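Local coordinates for ketol-acid reductoisomerase (PDB 4XDY), which rearranges (S)-2-acetolactate by a magnesium-dependent methyl migration and reduces the product with NADH, a step in branched-chain amino-acid biosynthesis, at the interface of chains A and B. Sequence-based numbering; all coordinates share one arbitrary frame. Chains: chain A/B, Ketol-acid reductoisomerase.

The three contacts are parts of one two-fold interface of the ketol-acid reductoisomerase homodimer, and each has a twin with the chains exchanged. Contact 1 stands apart, its C-alpha centre about 30 Å from that of contact 2 and 28 Å from that of contact 3. Contacts 2 and 3 are neighbours, about 9 Å between C-alpha centres, and share A:Ile239. Helix 225-254 serves all three, given by chain B in contact 1 and by chain A in the others. Contacts 2 and 3 include a predicted magnesium-binding glutamate of chain A and an established one of chain B, consistent with an active site built by both subunits.

Contact 1: the interface of chains A and B. Residues chain A 1, 184, 186, 190; chain B 224, 226-227.
A:Leu184 drives one methyl, CD1, against the start of the long helix 225-254 of the partner, where it meets the backbone CA of B:Met227 at 3.5 Å. This is a dimer contact of the ketol-acid reductoisomerase family: strand 183-185 of one chain packs on a helix of the partner's knotted C-terminal domain. The leucine crosses B:Glu226 at about a right angle, and both of its methyls face the aliphatic CB there. B:Met227 runs extended from its backbone (chi1 -179°) and turns only at its end (chi3 -60°), which carries the methyl CE to CB of A:Cys186, 3.8 Å away. Further out, the sulfur SD of A:Met1, a poorly ordered residue, rests 3.5 Å from CB of B:Pro224, the two side chains meeting at a slant, while the amide NE2 of A:Gln190 approaches CD of the same proline ring. The polar rim lies at the chain terminus. B:Glu226 bends at chi2 (80°) to swing its carboxylate alongside A:Met1, with OE1 3.4 Å from CB and OE2 making a weak hydrogen bond of 3.3 Å with the terminal N. A water bridges the same carboxylate oxygen to the carbonyl O of A:Met1, lying 2.8 Å from the latter. With an alanine in place of this glutamate, the terminal amine would probably lose its carboxylate mate and the bridging water its link to chain B, setting the chain end freer to move.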
# COMPACT_ATOMS: atom_id res chain seq x y z
N MET A 1 -18.86 13.23 11.74
CA MET A 1 -20.00 12.33 11.48
C MET A 1 -19.83 11.06 12.33
O MET A 1 -18.71 10.70 12.68
CB MET A 1 -19.99 12.03 10.01
CG MET A 1 -20.98 11.08 9.54
SD MET A 1 -20.29 10.09 8.20
CE MET A 1 -21.82 9.19 8.10
N LEU A 184 -20.20 3.67 8.69
CA LEU A 184 -20.85 4.94 8.39
C LEU A 184 -22.17 4.70 7.73
O LEU A 184 -22.27 3.90 6.75
CB LEU A 184 -19.99 5.77 7.40
CG LEU A 184 -18.56 5.97 7.86
CD1 LEU A 184 -17.84 6.73 6.74
CD2 LEU A 184 -18.52 6.73 9.18
N CYS A 186 -25.20 6.00 5.32
CA CYS A 186 -25.19 6.84 4.12
C CYS A 186 -26.33 6.43 3.23
O CYS A 186 -27.16 5.57 3.61
CB CYS A 186 -23.83 6.76 3.41
SG CYS A 186 -23.60 5.11 2.62
N GLN A 190 -24.86 7.88 -2.30
CA GLN A 190 -23.57 8.28 -1.79
C GLN A 190 -22.50 7.22 -1.88
O GLN A 190 -21.39 7.53 -2.26
CB GLN A 190 -23.60 8.76 -0.35
CG GLN A 190 -24.30 10.08 -0.07
CD GLN A 190 -24.24 10.28 1.43
OE1 GLN A 190 -25.03 9.70 2.15
NE2 GLN A 190 -23.19 10.96 1.90
N PRO B 224 -18.60 13.00 3.54
CA PRO B 224 -17.99 13.11 4.86
C PRO B 224 -16.51 12.76 4.85
O PRO B 224 -16.07 11.82 4.18
CB PRO B 224 -18.76 12.10 5.71
CG PRO B 224 -20.03 11.90 4.96
CD PRO B 224 -19.78 12.13 3.53
N GLU B 226 -14.81 11.20 7.01
CA GLU B 226 -14.55 9.86 7.45
C GLU B 226 -14.65 8.86 6.28
O GLU B 226 -13.87 7.87 6.19
CB GLU B 226 -15.55 9.45 8.54
CG GLU B 226 -15.41 10.22 9.82
CD GLU B 226 -16.06 11.61 9.79
OE1 GLU B 226 -16.74 12.02 8.84
OE2 GLU B 226 -15.83 12.31 10.79
N MET B 227 -15.61 9.15 5.42
CA MET B 227 -15.88 8.31 4.26
C MET B 227 -14.73 8.45 3.27
O MET B 227 -14.27 7.44 2.71
CB MET B 227 -17.20 8.75 3.65
CG MET B 227 -17.65 7.99 2.45
SD MET B 227 -19.24 8.48 1.76
CE MET B 227 -20.32 8.15 3.22
O HOH W 1 -16.14 11.17 13.80

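Contact 2: the interface of chains A and B. Residues chain A 235, 238-239, 242, 254; chain B 136-138, 140.
The ring of B:Pro137 is pushed into a groove of A-chain side chains. CD1 of A:Ile239 comes in at a slant on one side of the ring, at its CG corner, 3.8 Å from CG of B:Pro137. The opposite face is backed within its own chain by B:Glu140, whose CB lies 4.0 Å from CG of B:Pro137. The ring's rim is lined in turn by A:Leu238, A:Leu242 and A:Val254. CB of A:Leu238 meets CD of B:Pro137 at 3.6 Å, and CD1 of A:Leu242 reaches the ring's CB and CG. CG1 of A:Val254 stands 3.7 Å from CB of B:Pro137, brought to this edge by pointing away from its own backbone N (chi1 172°). A second flat group, the carboxylate of A:Glu235, turns its face to B:Ala136, whose backbone N lies above the carboxylate plane, 3.3 Å from OE2 of A:Glu235. The methyl CB of B:Ala136 meets CD1 of A:Leu238 at 3.5 Å. B:Glu140 folds back at chi2 (-45°), laying its CG against the carbonyl O of A:Leu238 and its carboxylate beside A:Leu242, whose CD2 sits above the carboxylate plane, 3.5 Å from OE2 of B:Glu140. The contact thus joins one side of helix 225-254 of chain A to the loop of the chain B Rossmann domain that leads into helix 138-146. That loop borders the NAD(H) and inhibitor pockets, and A:Glu235 belongs to the predicted second magnesium site, so the packing is likely to set the cofactor-binding part of one subunit against the metal-binding part of the other.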
# COMPACT_ATOMS: atom_id res chain seq x y z
N GLU A 235 8.20 -1.78 -2.80
CA GLU A 235 8.32 -0.90 -1.63
C GLU A 235 7.03 -0.14 -1.32
O GLU A 235 6.79 0.27 -0.19
CB GLU A 235 9.48 0.06 -1.82
CG GLU A 235 9.87 0.73 -0.50
CD GLU A 235 11.14 1.53 -0.57
OE1 GLU A 235 11.90 1.46 -1.54
OE2 GLU A 235 11.37 2.28 0.45
N LEU A 238 5.26 -1.35 1.69
CA LEU A 238 5.94 -1.11 2.98
C LEU A 238 5.67 0.33 3.49
O LEU A 238 5.46 0.56 4.72
CB LEU A 238 7.45 -1.32 2.86
CG LEU A 238 7.81 -2.70 2.24
CD1 LEU A 238 9.33 -2.84 2.22
CD2 LEU A 238 7.21 -3.82 2.98
N ILE A 239 5.60 1.24 2.53
CA ILE A 239 5.28 2.65 2.78
C ILE A 239 3.82 2.85 3.15
O ILE A 239 3.46 3.54 4.10
CB ILE A 239 5.66 3.51 1.54
CG1 ILE A 239 7.14 3.42 1.30
CG2 ILE A 239 5.24 4.99 1.72
CD1 ILE A 239 7.99 3.91 2.47
N LEU A 242 2.87 2.01 6.67
CA LEU A 242 3.13 3.10 7.67
C LEU A 242 1.99 4.11 7.74
O LEU A 242 1.52 4.47 8.87
CB LEU A 242 4.44 3.75 7.35
CG LEU A 242 5.59 2.81 7.75
CD1 LEU A 242 6.82 3.32 7.10
CD2 LEU A 242 5.78 2.75 9.25
N VAL A 254 9.44 8.01 9.66
CA VAL A 254 10.27 6.81 9.41
C VAL A 254 11.17 6.98 8.16
O VAL A 254 12.35 6.66 8.20
CB VAL A 254 9.40 5.53 9.32
CG1 VAL A 254 10.23 4.35 8.86
CG2 VAL A 254 8.66 5.29 10.65
N ALA B 136 13.45 -0.14 1.41
CA ALA B 136 12.48 -0.30 2.46
C ALA B 136 12.67 0.72 3.54
O ALA B 136 13.79 1.02 3.92
CB ALA B 136 12.54 -1.68 3.05
N PRO B 137 11.55 1.14 4.16
CA PRO B 137 11.64 1.87 5.39
C PRO B 137 12.14 1.00 6.52
O PRO B 137 11.85 -0.23 6.56
CB PRO B 137 10.22 2.33 5.71
CG PRO B 137 9.34 1.39 4.93
CD PRO B 137 10.17 0.92 3.72
N GLY B 138 12.92 1.59 7.44
CA GLY B 138 13.61 0.74 8.42
C GLY B 138 12.71 -0.07 9.33
O GLY B 138 13.01 -1.24 9.64
N GLU B 140 9.86 -1.46 8.62
CA GLU B 140 9.28 -2.58 7.90
C GLU B 140 10.35 -3.59 7.51
O GLU B 140 10.07 -4.82 7.42
CB GLU B 140 8.48 -2.08 6.68
CG GLU B 140 7.46 -0.97 7.04
CD GLU B 140 6.67 -1.29 8.31
OE1 GLU B 140 5.83 -2.25 8.22
OE2 GLU B 140 6.82 -0.60 9.42

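Contact 3: the interface of chains A and B. Residues chain A 239, 251, 255, 259, 263; chain B 199, 203-204, 208.
A:Met251 and B:Val208 meet through their methyls, the first of several methyl and sulfur contacts. The methionine, bent at chi2 and chi3 (-91° and -81°), brings its terminal CE to CG2 of B:Val208 at 3.4 Å, a tight fit for two methyls whose side chains run past each other in opposite directions. A:Met263 comes obliquely to the same valine methyl, its SD 3.9 Å from CG2, so that B:Val208 is touched by both methionines. B:Cys204 is the residue most covered by the partner: its thiol SG faces the end of A:Ile255, 3.9 Å from CD1, while its CB lies against A:Met263. Main-chain groups supply a second kind of contact. The carbonyl carbon of B:Cys204 lies 3.7 Å from CG of A:Met263, and the CG2 methyl of A:Ile239 packs 3.3 Å from the carbonyl O of B:Leu203, the last residue of helix 188-203. The third kind sets a carboxylate on a small residue. A:Ala259 places its methyl squarely over the face of B:Glu199, CB to CD 3.5 Å, so the methyl covers one side of a carboxylate that binds magnesium. The patch lies where helices 188-203 and 205-220 of chain B join, with B:Cys204 at the turn. From chain A, helices 225-254 and 257-270 and the link between them close around that turn, in the intertwined helical core formed by the two C-terminal domains, beside the inhibitor pocket.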
# COMPACT_ATOMS: atom_id res chain seq x y z
N ILE A 239 5.60 1.24 2.53
CA ILE A 239 5.28 2.65 2.78
C ILE A 239 3.82 2.85 3.15
O ILE A 239 3.46 3.54 4.10
CB ILE A 239 5.66 3.51 1.54
CG1 ILE A 239 7.14 3.42 1.30
CG2 ILE A 239 5.24 4.99 1.72
CD1 ILE A 239 7.99 3.91 2.47
N MET A 251 4.54 7.85 8.61
CA MET A 251 5.39 7.58 7.47
C MET A 251 6.51 8.58 7.32
O MET A 251 7.67 8.22 7.12
CB MET A 251 4.49 7.44 6.23
CG MET A 251 5.23 6.97 4.97
SD MET A 251 5.90 8.29 3.95
CE MET A 251 4.41 8.75 3.05
N ILE A 255 10.64 7.55 7.09
CA ILE A 255 11.46 7.83 5.89
C ILE A 255 12.59 8.78 6.28
O ILE A 255 12.50 9.47 7.29
CB ILE A 255 10.64 8.37 4.71
CG1 ILE A 255 10.05 9.78 5.00
CG2 ILE A 255 9.49 7.42 4.40
CD1 ILE A 255 9.17 10.25 3.88
N ALA A 259 14.12 12.08 1.92
CA ALA A 259 12.89 11.63 1.27
C ALA A 259 11.68 12.55 1.66
O ALA A 259 10.78 12.80 0.86
CB ALA A 259 12.56 10.19 1.65
N MET A 263 9.44 14.49 -0.83
CA MET A 263 8.00 14.32 -0.84
C MET A 263 7.24 15.68 -1.00
O MET A 263 6.38 15.81 -1.87
CB MET A 263 7.59 13.61 0.43
CG MET A 263 6.09 13.48 0.65
SD MET A 263 5.49 12.43 1.99
CE MET A 263 6.38 13.14 3.37
N GLU B 199 11.20 7.98 -4.29
CA GLU B 199 10.59 8.52 -3.12
C GLU B 199 9.84 9.80 -3.46
O GLU B 199 8.74 10.04 -2.93
CB GLU B 199 11.59 8.72 -1.96
CG GLU B 199 12.66 9.73 -2.26
CD GLU B 199 13.95 9.54 -1.44
OE1 GLU B 199 14.22 8.38 -1.00
OE2 GLU B 199 14.73 10.54 -1.34
N LEU B 203 6.62 6.65 -4.26
CA LEU B 203 6.41 6.11 -2.97
C LEU B 203 5.90 7.12 -1.93
O LEU B 203 5.02 6.75 -1.09
CB LEU B 203 7.69 5.49 -2.44
CG LEU B 203 8.29 4.25 -3.16
CD1 LEU B 203 9.66 3.92 -2.57
CD2 LEU B 203 7.29 3.10 -3.09
N CYS B 204 6.47 8.33 -1.91
CA CYS B 204 6.15 9.34 -0.85
C CYS B 204 5.44 10.55 -1.47
O CYS B 204 4.28 10.73 -1.25
CB CYS B 204 7.42 9.73 -0.09
SG CYS B 204 8.29 8.31 0.59
N VAL B 208 1.33 10.25 -1.55
CA VAL B 208 0.65 11.17 -0.63
C VAL B 208 -0.20 12.18 -1.33
O VAL B 208 -1.33 12.47 -0.94
CB VAL B 208 1.62 11.78 0.41
CG1 VAL B 208 0.97 12.88 1.20
CG2 VAL B 208 2.11 10.67 1.35